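Local coordinates for AlyGC (Glaciecola chathamensis, PDB 5GKD), which degrades alginate as a lyase of polysaccharide lyase family 6, probably by beta-elimination with the help of a bound calcium ion, at residues N603-T608 and G635-M640; N313-N318 and Y408-Q413; W125-G130 and T149-L154. All blocks are in the same frame, centred on the assembly; numbering follows the deposited sequence.

How the interactions relate
The chain builds two parallel beta-helices in succession, and the three contacts follow one another along it without nesting or crossing. Interaction 3 comes first: 125-130 pairs with 149-154 after an 18-residue excursion, one coil of the N-terminal beta-helix. Interaction 2 spans 89 residues, fastening a loop at 408-413 back onto strand 310-317 of the same beta-helix. Interaction 1 belongs to the C-terminal beta-helix, where 603-608 and 635-640 become neighbouring rungs after 26 residues. Their centres are 32 to 35 Å apart and none touches another. Together they contrast rung-to-rung pairing, seen twice, with the tethering of a loop, seen once.

Interaction 1: N603-T608 and G635-M640; sequences NVEYLT and GPHVVM
Tyr606 and His637 share one side-chain setting, CG anti to the carbonyl carbon and beside the backbone N (chi1 -59° and -50°), which sends both CG atoms off in the same way, and the two side chains run side by side. The setting is a parallel beta-helix, in which residues at matching places on successive coils stack. Here the pairing gives an offset aromatic stack with centroids 4.3 Å apart and planes at 21°. Tyr606 CE1 lies over the centre of the imidazole, 3.4 Å from His637 ND1. A bond in the ring plane fixes the imidazole: ND1 donates to Glu605 O at 2.9 Å, while His637 N donates to the same oxygen at 2.7 Å. These two donors reach Glu605 O from opposite faces of its carbonyl plane, so one backbone atom anchors both the start of the strand and the rotation of the ring stacked on Tyr606. Farther on, the ladder is regular, with Leu607 N bonded to His637 O (2.8 Å) and Val639 N to Leu607 O (2.9 Å).

Three side-chain ends reach the N-terminal beta-helix: Tyr606 OH bonds to Asp258 and Arg234, His637 NE2 to His259, and Glu605 OE2 forms a salt bridge with Arg234. The contact therefore helps join the two beta-helices of the chain. Glu605 OE1 stays within the C-terminal one, bonded to Tyr602 OH. Across the sheet, Leu607 and Val638 point the other way, toward the apolar interior, where Leu607 also meets Ala622 of strand 622-625. The extended Met640 side chain slants across Leu607, bringing CE to 3.7 Å from Leu607 CD1. On the Tyr606 face, a water donates to His637 O and lies 2.9 Å from Thr608 OG1.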
loop_
_atom_site.group_PDB
_atom_site.type_symbol
_atom_site.label_atom_id
_atom_site.label_comp_id
_atom_site.label_asym_id
_atom_site.label_seq_id
_atom_site.Cartn_x
_atom_site.Cartn_y
_atom_site.Cartn_z
ATOM N N ASN A 603 12.644 3.347 5.071
ATOM C CA ASN A 603 12.545 3.429 3.616
ATOM C C ASN A 603 13.869 3.637 2.888
ATOM O O ASN A 603 13.891 3.523 1.654
ATOM C CB ASN A 603 11.605 4.578 3.205
ATOM C CG ASN A 603 10.172 4.363 3.656
ATOM O OD1 ASN A 603 9.582 5.218 4.328
ATOM N ND2 ASN A 603 9.589 3.225 3.268
ATOM N N VAL A 604 14.957 3.950 3.595
ATOM C CA VAL A 604 16.216 4.308 2.946
ATOM C C VAL A 604 17.401 4.067 3.880
ATOM O O VAL A 604 17.384 4.472 5.045
ATOM C CB VAL A 604 16.194 5.776 2.460
ATOM C CG1 VAL A 604 15.940 6.743 3.626
ATOM C CG2 VAL A 604 17.496 6.130 1.737
ATOM N N GLU A 605 18.447 3.416 3.367
ATOM C CA GLU A 605 19.641 3.204 4.173
ATOM C C GLU A 605 20.553 4.432 4.160
ATOM O O GLU A 605 20.980 4.893 5.218
ATOM C CB GLU A 605 20.395 1.957 3.692
ATOM C CG GLU A 605 21.532 1.526 4.624
ATOM C CD GLU A 605 21.068 1.051 5.999
ATOM O OE1 GLU A 605 19.864 0.788 6.196
ATOM O OE2 GLU A 605 21.927 0.927 6.895
ATOM N N TYR A 606 20.866 4.961 2.974
ATOM C CA TYR A 606 21.715 6.140 2.802
ATOM C C TYR A 606 20.995 7.157 1.932
ATOM O O TYR A 606 20.773 6.905 0.747
ATOM C CB TYR A 606 23.052 5.790 2.152
ATOM C CG TYR A 606 23.874 4.793 2.899
ATOM C CD1 TYR A 606 24.714 5.184 3.946
ATOM C CD2 TYR A 606 23.827 3.459 2.554
ATOM C CE1 TYR A 606 25.487 4.248 4.634
ATOM C CE2 TYR A 606 24.579 2.533 3.224
ATOM C CZ TYR A 606 25.396 2.926 4.262
ATOM O OH TYR A 606 26.126 1.964 4.893
ATOM N N LEU A 607 20.655 8.303 2.509
ATOM C CA LEU A 607 20.193 9.467 1.765
ATOM C C LEU A 607 21.328 10.483 1.717
ATOM O O LEU A 607 21.760 10.972 2.766
ATOM C CB LEU A 607 18.976 10.087 2.449
ATOM C CG LEU A 607 17.927 10.882 1.691
ATOM C CD1 LEU A 607 17.414 12.007 2.550
ATOM C CD2 LEU A 607 18.367 11.361 0.341
ATOM N N THR A 608 21.796 10.811 0.514
ATOM C CA THR A 608 22.889 11.765 0.343
ATOM C C THR A 608 22.501 12.839 -0.664
ATOM O O THR A 608 22.092 12.518 -1.781
ATOM C CB THR A 608 24.177 11.064 -0.111
ATOM O OG1 THR A 608 24.625 10.180 0.912
ATOM C CG2 THR A 608 25.278 12.087 -0.370
ATOM N N GLY A 635 20.620 2.246 9.824
ATOM C CA GLY A 635 20.146 3.377 9.071
ATOM C C GLY A 635 18.822 3.882 9.581
ATOM O O GLY A 635 18.259 3.323 10.517
ATOM N N PRO A 636 18.312 4.959 8.984
ATOM C CA PRO A 636 18.882 5.764 7.902
ATOM C C PRO A 636 20.143 6.564 8.240
ATOM O O PRO A 636 20.354 6.966 9.371
ATOM C CB PRO A 636 17.747 6.728 7.559
ATOM C CG PRO A 636 16.514 6.041 8.012
ATOM C CD PRO A 636 16.919 5.342 9.271
ATOM N N HIS A 637 20.988 6.760 7.233
ATOM C CA HIS A 637 22.070 7.734 7.273
ATOM C C HIS A 637 21.657 8.883 6.366
ATOM O O HIS A 637 21.387 8.662 5.185
ATOM C CB HIS A 637 23.394 7.156 6.770
ATOM C CG HIS A 637 23.792 5.850 7.375
ATOM N ND1 HIS A 637 23.142 4.668 7.099
ATOM C CD2 HIS A 637 24.830 5.530 8.192
ATOM C CE1 HIS A 637 23.741 3.681 7.747
ATOM N NE2 HIS A 637 24.771 4.177 8.412
ATOM N N VAL A 638 21.595 10.091 6.907
ATOM C CA VAL A 638 21.199 11.276 6.151
ATOM C C VAL A 638 22.375 12.245 6.137
ATOM O O VAL A 638 22.787 12.746 7.188
ATOM C CB VAL A 638 19.946 11.934 6.745
ATOM C CG1 VAL A 638 19.565 13.150 5.949
ATOM C CG2 VAL A 638 18.812 10.939 6.759
ATOM N N VAL A 639 22.919 12.496 4.953
ATOM C CA VAL A 639 24.142 13.270 4.785
ATOM C C VAL A 639 23.857 14.352 3.759
ATOM O O VAL A 639 23.538 14.040 2.610
ATOM C CB VAL A 639 25.321 12.394 4.326
ATOM C CG1 VAL A 639 26.515 13.265 3.958
ATOM C CG2 VAL A 639 25.692 11.390 5.390
ATOM N N MET A 640 23.952 15.618 4.171
ATOM C CA MET A 640 23.669 16.734 3.274
ATOM C C MET A 640 24.729 17.814 3.431
ATOM O O MET A 640 24.832 18.434 4.491
ATOM C CB MET A 640 22.279 17.301 3.528
ATOM C CG MET A 640 21.190 16.303 3.274
ATOM S SD MET A 640 19.573 17.037 3.096
ATOM C CE MET A 640 18.582 15.540 2.848
HETATM O O HOH W 1 23.973 8.839 3.453
#

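Interaction 2: N313-N318 and Y408-Q413; sequences NNTLVN and YGVSTQ
Gly409 passes so close to Asn313 that their CA atoms are 3.9 Å apart, its backbone (phi 79°, psi -152°) being one in which a CB would jam against the preceding carbonyl oxygen. This is a loop tethered to the flank of a parallel beta-helix, and it does not pair as a strand: 408-413 has no regular secondary structure, and it meets the residues around the start of strand 315-317 through the side chains of Asn313 and Thr315.

Asn313 supplies the first hold. Its ND2 donates to Gly409 O at 3.1 Å, and the bond is flat at both ends, with the nitrogen in the carbonyl plane and the oxygen almost in the plane of the amide. The second hold comes from Thr315, whose OG1 stands anti to its carbonyl carbon (chi1 -69°) and accepts from Val410 N at 2.8 Å. The peptide linking Gly409 to Val410 is thus gripped on its oxygen by one side chain and on its nitrogen by another. Packing around it is close: Gly409 CA lies 3.3 Å from Thr315 OG1, an approach that glycine's lack of a CB allows, and makes a CA-H...O contact of 3.4 Å with Asn314 O.

The CB of Asn314 points away from the loop; its amide bonds to the preceding coil, OD1 accepting from Asn275 N and ND2 donating to Ile272 O, while its backbone N donates to Asn344 OD1 of the next. Such a run is consistent with an asparagine ladder, as in pectate-lyase-like beta-helices. Val410 rests on Tyr276 and Tyr399, with its CB 3.3 Å from Thr315 OG1. Just beyond, the loop bends in an ST turn, Ser411 OG accepting from Gln413 N at 3.1 Å.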
loop_
_atom_site.group_PDB
_atom_site.type_symbol
_atom_site.label_atom_id
_atom_site.label_comp_id
_atom_site.label_asym_id
_atom_site.label_seq_id
_atom_site.Cartn_x
_atom_site.Cartn_y
_atom_site.Cartn_z
ATOM N N ASN A 313 42.688 -15.516 23.477
ATOM C CA ASN A 313 43.385 -15.923 22.252
ATOM C C ASN A 313 42.652 -15.520 20.975
ATOM O O ASN A 313 42.712 -16.217 19.966
ATOM C CB ASN A 313 43.659 -17.422 22.269
ATOM C CG ASN A 313 44.711 -17.781 23.291
ATOM O OD1 ASN A 313 44.400 -18.227 24.383
ATOM N ND2 ASN A 313 45.969 -17.549 22.943
ATOM N N ASN A 314 41.992 -14.376 20.991
ATOM C CA ASN A 314 41.474 -13.806 19.765
ATOM C C ASN A 314 42.465 -12.813 19.165
ATOM O O ASN A 314 43.221 -12.139 19.871
ATOM C CB ASN A 314 40.124 -13.143 20.036
ATOM C CG ASN A 314 39.151 -14.106 20.664
ATOM O OD1 ASN A 314 38.677 -15.040 20.007
ATOM N ND2 ASN A 314 38.896 -13.936 21.950
ATOM N N THR A 315 42.462 -12.734 17.847
ATOM C CA THR A 315 43.293 -11.790 17.117
ATOM C C THR A 315 42.394 -10.739 16.496
ATOM O O THR A 315 41.412 -11.072 15.832
ATOM C CB THR A 315 44.107 -12.490 16.035
ATOM O OG1 THR A 315 45.092 -13.317 16.654
ATOM C CG2 THR A 315 44.768 -11.454 15.126
ATOM N N LEU A 316 42.716 -9.472 16.718
ATOM C CA LEU A 316 41.905 -8.379 16.205
ATOM C C LEU A 316 42.823 -7.426 15.456
ATOM O O LEU A 316 43.599 -6.691 16.078
ATOM C CB LEU A 316 41.153 -7.672 17.335
ATOM C CG LEU A 316 40.126 -8.540 18.075
ATOM C CD1 LEU A 316 40.713 -9.210 19.284
ATOM C CD2 LEU A 316 38.878 -7.733 18.481
ATOM N N VAL A 317 42.734 -7.440 14.128
ATOM C CA VAL A 317 43.565 -6.606 13.268
ATOM C C VAL A 317 42.689 -5.542 12.633
ATOM O O VAL A 317 41.705 -5.866 11.952
ATOM C CB VAL A 317 44.265 -7.434 12.182
ATOM C CG1 VAL A 317 45.154 -6.546 11.341
ATOM C CG2 VAL A 317 45.048 -8.544 12.785
ATOM N N ASN A 318 43.067 -4.275 12.822
ATOM C CA ASN A 318 42.330 -3.128 12.285
ATOM C C ASN A 318 40.829 -3.263 12.549
ATOM O O ASN A 318 39.994 -3.066 11.664
ATOM C CB ASN A 318 42.617 -2.938 10.796
ATOM C CG ASN A 318 44.078 -2.594 10.530
ATOM O OD1 ASN A 318 44.774 -2.119 11.417
ATOM N ND2 ASN A 318 44.545 -2.838 9.317
ATOM N N TYR A 408 50.078 -14.960 21.787
ATOM C CA TYR A 408 48.962 -14.046 21.892
ATOM C C TYR A 408 48.106 -14.187 20.650
ATOM O O TYR A 408 48.617 -14.307 19.530
ATOM C CB TYR A 408 49.427 -12.598 22.034
ATOM C CG TYR A 408 50.361 -12.359 23.205
ATOM C CD1 TYR A 408 51.734 -12.495 23.063
ATOM C CD2 TYR A 408 49.867 -11.984 24.446
ATOM C CE1 TYR A 408 52.597 -12.260 24.129
ATOM C CE2 TYR A 408 50.712 -11.752 25.514
ATOM C CZ TYR A 408 52.079 -11.894 25.349
ATOM O OH TYR A 408 52.919 -11.675 26.413
ATOM N N GLY A 409 46.806 -14.134 20.856
ATOM C CA GLY A 409 45.903 -14.219 19.741
ATOM C C GLY A 409 45.732 -15.654 19.274
ATOM O O GLY A 409 45.907 -16.614 20.020
ATOM N N VAL A 410 45.441 -15.770 17.999
ATOM C CA VAL A 410 44.891 -16.960 17.371
ATOM C C VAL A 410 45.999 -17.977 17.083
ATOM O O VAL A 410 47.142 -17.624 16.778
ATOM C CB VAL A 410 44.148 -16.481 16.100
ATOM C CG1 VAL A 410 44.744 -17.012 14.833
ATOM C CG2 VAL A 410 42.638 -16.639 16.207
ATOM N N SER A 411 45.658 -19.258 17.191
ATOM C CA SER A 411 46.554 -20.347 16.824
ATOM C C SER A 411 46.946 -20.298 15.349
ATOM O O SER A 411 46.170 -19.890 14.477
ATOM C CB SER A 411 45.886 -21.687 17.126
ATOM O OG SER A 411 46.657 -22.748 16.611
ATOM N N THR A 412 48.172 -20.752 15.070
ATOM C CA THR A 412 48.651 -20.868 13.696
ATOM C C THR A 412 48.028 -22.035 12.933
ATOM O O THR A 412 48.165 -22.083 11.705
ATOM C CB THR A 412 50.176 -21.045 13.657
ATOM O OG1 THR A 412 50.542 -22.189 14.444
ATOM C CG2 THR A 412 50.900 -19.809 14.163
ATOM N N GLN A 413 47.384 -22.989 13.610
ATOM C CA GLN A 413 46.816 -24.124 12.879
ATOM C C GLN A 413 45.407 -23.888 12.337
ATOM O O GLN A 413 44.856 -24.792 11.706
ATOM C CB GLN A 413 46.790 -25.373 13.777
ATOM C CG GLN A 413 48.157 -25.958 14.025
ATOM C CD GLN A 413 48.706 -25.593 15.376
ATOM O OE1 GLN A 413 49.306 -24.562 15.548
ATOM N NE2 GLN A 413 48.524 -26.453 16.341
#

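Interaction 3: W125-G130 and T149-L154; sequences WVMVYG and TMAVRL. With PO4 (phosphate ion), chain G.
Tyr129 and Arg153 lie side by side and converge on a single oxygen of a phosphate ion, probably carried over from the crystallisation liquor. Tyr129 OH donates to O1 at 2.8 Å and Arg153 NE to the same O1 at 3.0 Å, while Arg153 NH2 donates to O4 at 2.6 Å. The ring and guanidinium planes stand 73° apart; O1 lies at the ring edge, near its plane, and the phosphorus in the plane of the guanidinium. With Arg94 as a further donor, the ion is met by two arginines and a tyrosine, a setting suited to an oxyanion.

Between the backbone and the guanidinium the arginine stem is packed on both neighbours: Tyr129 CE2 is 3.5 Å from Arg153 CG, and the folded Met127 side chain (chi3 -77°) swings CE to 3.3 Å from that same CG. Met127 SD in turn lies 3.6 Å from Ala151 CB. The face bearing Val126, Val128, Met150 and Val152 is apolar; the extended Met150 side chain slants past both Val126 and Val128, its CE touching Val128 CG2 and Val126 CG1.

The backbones form parallel rungs of the beta-helix, and the ladder begins with a forked bond in which Thr149 O accepts from both Trp125 N (2.9 Å) and Val126 N (3.0 Å). Strand 89-92 flanks 125-128, with Ile91 bonded to the backbones of Trp125 and Met127; on the other side, Thr149 and Met150 make backbone bonds to Glu183, also a calcium ligand, and Thr184, just ahead of strand 185-188. Phe135 and Leu140 of strand 134-141 pack against the apolar face.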
loop_
_atom_site.group_PDB
_atom_site.type_symbol
_atom_site.label_atom_id
_atom_site.label_comp_id
_atom_site.label_asym_id
_atom_site.label_seq_id
_atom_site.Cartn_x
_atom_site.Cartn_y
_atom_site.Cartn_z
ATOM N N TRP A 125 13.308 -19.845 5.509
ATOM C CA TRP A 125 13.612 -20.784 4.440
ATOM C C TRP A 125 13.896 -22.183 4.960
ATOM O O TRP A 125 13.508 -23.162 4.312
ATOM C CB TRP A 125 14.777 -20.274 3.598
ATOM C CG TRP A 125 14.344 -19.240 2.600
ATOM C CD1 TRP A 125 13.083 -18.700 2.460
ATOM C CD2 TRP A 125 15.147 -18.643 1.582
ATOM N NE1 TRP A 125 13.077 -17.781 1.441
ATOM C CE2 TRP A 125 14.326 -17.741 0.876
ATOM C CE3 TRP A 125 16.486 -18.770 1.204
ATOM C CZ2 TRP A 125 14.803 -16.986 -0.182
ATOM C CZ3 TRP A 125 16.952 -18.008 0.164
ATOM C CH2 TRP A 125 16.122 -17.135 -0.516
ATOM N N VAL A 126 14.563 -22.310 6.111
ATOM C CA VAL A 126 14.845 -23.604 6.720
ATOM C C VAL A 126 14.499 -23.544 8.202
ATOM O O VAL A 126 14.982 -22.662 8.914
ATOM C CB VAL A 126 16.323 -24.005 6.530
ATOM C CG1 VAL A 126 16.571 -25.395 7.057
ATOM C CG2 VAL A 126 16.737 -23.885 5.054
ATOM N N MET A 127 13.695 -24.501 8.673
ATOM C CA MET A 127 13.351 -24.635 10.085
ATOM C C MET A 127 13.639 -26.052 10.531
ATOM O O MET A 127 13.084 -27.000 9.967
ATOM C CB MET A 127 11.880 -24.304 10.352
ATOM C CG MET A 127 11.528 -22.876 10.032
ATOM S SD MET A 127 12.227 -21.657 11.148
ATOM C CE MET A 127 11.185 -21.826 12.518
ATOM N N VAL A 128 14.482 -26.199 11.560
ATOM C CA VAL A 128 14.887 -27.510 12.062
ATOM C C VAL A 128 14.108 -27.816 13.333
ATOM O O VAL A 128 14.042 -26.982 14.244
ATOM C CB VAL A 128 16.403 -27.568 12.321
ATOM C CG1 VAL A 128 16.863 -29.025 12.422
ATOM C CG2 VAL A 128 17.155 -26.883 11.215
ATOM N N TYR A 129 13.521 -29.005 13.401
ATOM C CA TYR A 129 12.886 -29.518 14.615
ATOM C C TYR A 129 13.489 -30.881 14.945
ATOM O O TYR A 129 14.351 -31.385 14.230
ATOM C CB TYR A 129 11.364 -29.643 14.462
ATOM C CG TYR A 129 10.650 -28.370 14.044
ATOM C CD1 TYR A 129 10.677 -27.927 12.728
ATOM C CD2 TYR A 129 9.960 -27.617 14.971
ATOM C CE1 TYR A 129 10.029 -26.765 12.359
ATOM C CE2 TYR A 129 9.315 -26.463 14.609
ATOM C CZ TYR A 129 9.349 -26.039 13.312
ATOM O OH TYR A 129 8.697 -24.881 12.968
ATOM N N GLY A 130 13.015 -31.496 16.030
ATOM C CA GLY A 130 13.461 -32.844 16.315
ATOM C C GLY A 130 14.890 -32.874 16.836
ATOM O O GLY A 130 15.378 -31.918 17.445
ATOM N N THR A 149 16.663 -16.562 7.705
ATOM C CA THR A 149 16.843 -17.524 6.623
ATOM C C THR A 149 16.735 -18.948 7.155
ATOM O O THR A 149 16.017 -19.784 6.597
ATOM C CB THR A 149 18.182 -17.295 5.916
ATOM O OG1 THR A 149 18.253 -15.933 5.474
ATOM C CG2 THR A 149 18.342 -18.216 4.695
ATOM N N MET A 150 17.391 -19.224 8.269
ATOM C CA MET A 150 17.407 -20.560 8.844
ATOM C C MET A 150 17.348 -20.472 10.356
ATOM O O MET A 150 18.059 -19.668 10.957
ATOM C CB MET A 150 18.656 -21.329 8.450
ATOM C CG MET A 150 18.741 -22.687 9.110
ATOM S SD MET A 150 20.104 -23.637 8.459
ATOM C CE MET A 150 19.757 -25.235 9.190
ATOM N N ALA A 151 16.518 -21.316 10.963
ATOM C CA ALA A 151 16.393 -21.340 12.407
ATOM C C ALA A 151 16.301 -22.779 12.907
ATOM O O ALA A 151 15.882 -23.684 12.185
ATOM C CB ALA A 151 15.175 -20.528 12.864
ATOM N N VAL A 152 16.726 -22.979 14.147
ATOM C CA VAL A 152 16.498 -24.204 14.911
ATOM C C VAL A 152 15.425 -23.883 15.937
ATOM O O VAL A 152 15.605 -22.969 16.746
ATOM C CB VAL A 152 17.780 -24.676 15.615
ATOM C CG1 VAL A 152 17.458 -25.741 16.642
ATOM C CG2 VAL A 152 18.800 -25.169 14.619
ATOM N N ARG A 153 14.311 -24.599 15.893
ATOM C CA ARG A 153 13.216 -24.388 16.830
ATOM C C ARG A 153 13.377 -25.282 18.047
ATOM O O ARG A 153 13.847 -26.410 17.949
ATOM C CB ARG A 153 11.854 -24.700 16.203
ATOM C CG ARG A 153 11.350 -23.712 15.213
ATOM C CD ARG A 153 10.909 -22.421 15.872
ATOM N NE ARG A 153 9.469 -22.292 16.077
ATOM C CZ ARG A 153 8.956 -21.529 17.037
ATOM N NH1 ARG A 153 9.769 -20.893 17.874
ATOM N NH2 ARG A 153 7.648 -21.408 17.193
ATOM N N LEU A 154 12.883 -24.801 19.181
ATOM C CA LEU A 154 13.048 -25.496 20.450
ATOM C C LEU A 154 11.728 -25.596 21.199
ATOM O O LEU A 154 11.703 -25.628 22.431
ATOM C CB LEU A 154 14.082 -24.780 21.306
ATOM C CG LEU A 154 15.447 -24.709 20.635
ATOM C CD1 LEU A 154 16.330 -23.784 21.442
ATOM C CD2 LEU A 154 16.036 -26.095 20.534
HETATM P P PO4 G . 5.920 -22.802 14.596
HETATM O O1 PO4 G . 7.072 -23.699 14.987
HETATM O O2 PO4 G . 4.678 -23.596 14.246
HETATM O O3 PO4 G . 6.364 -21.973 13.414
HETATM O O4 PO4 G . 5.565 -21.894 15.749
#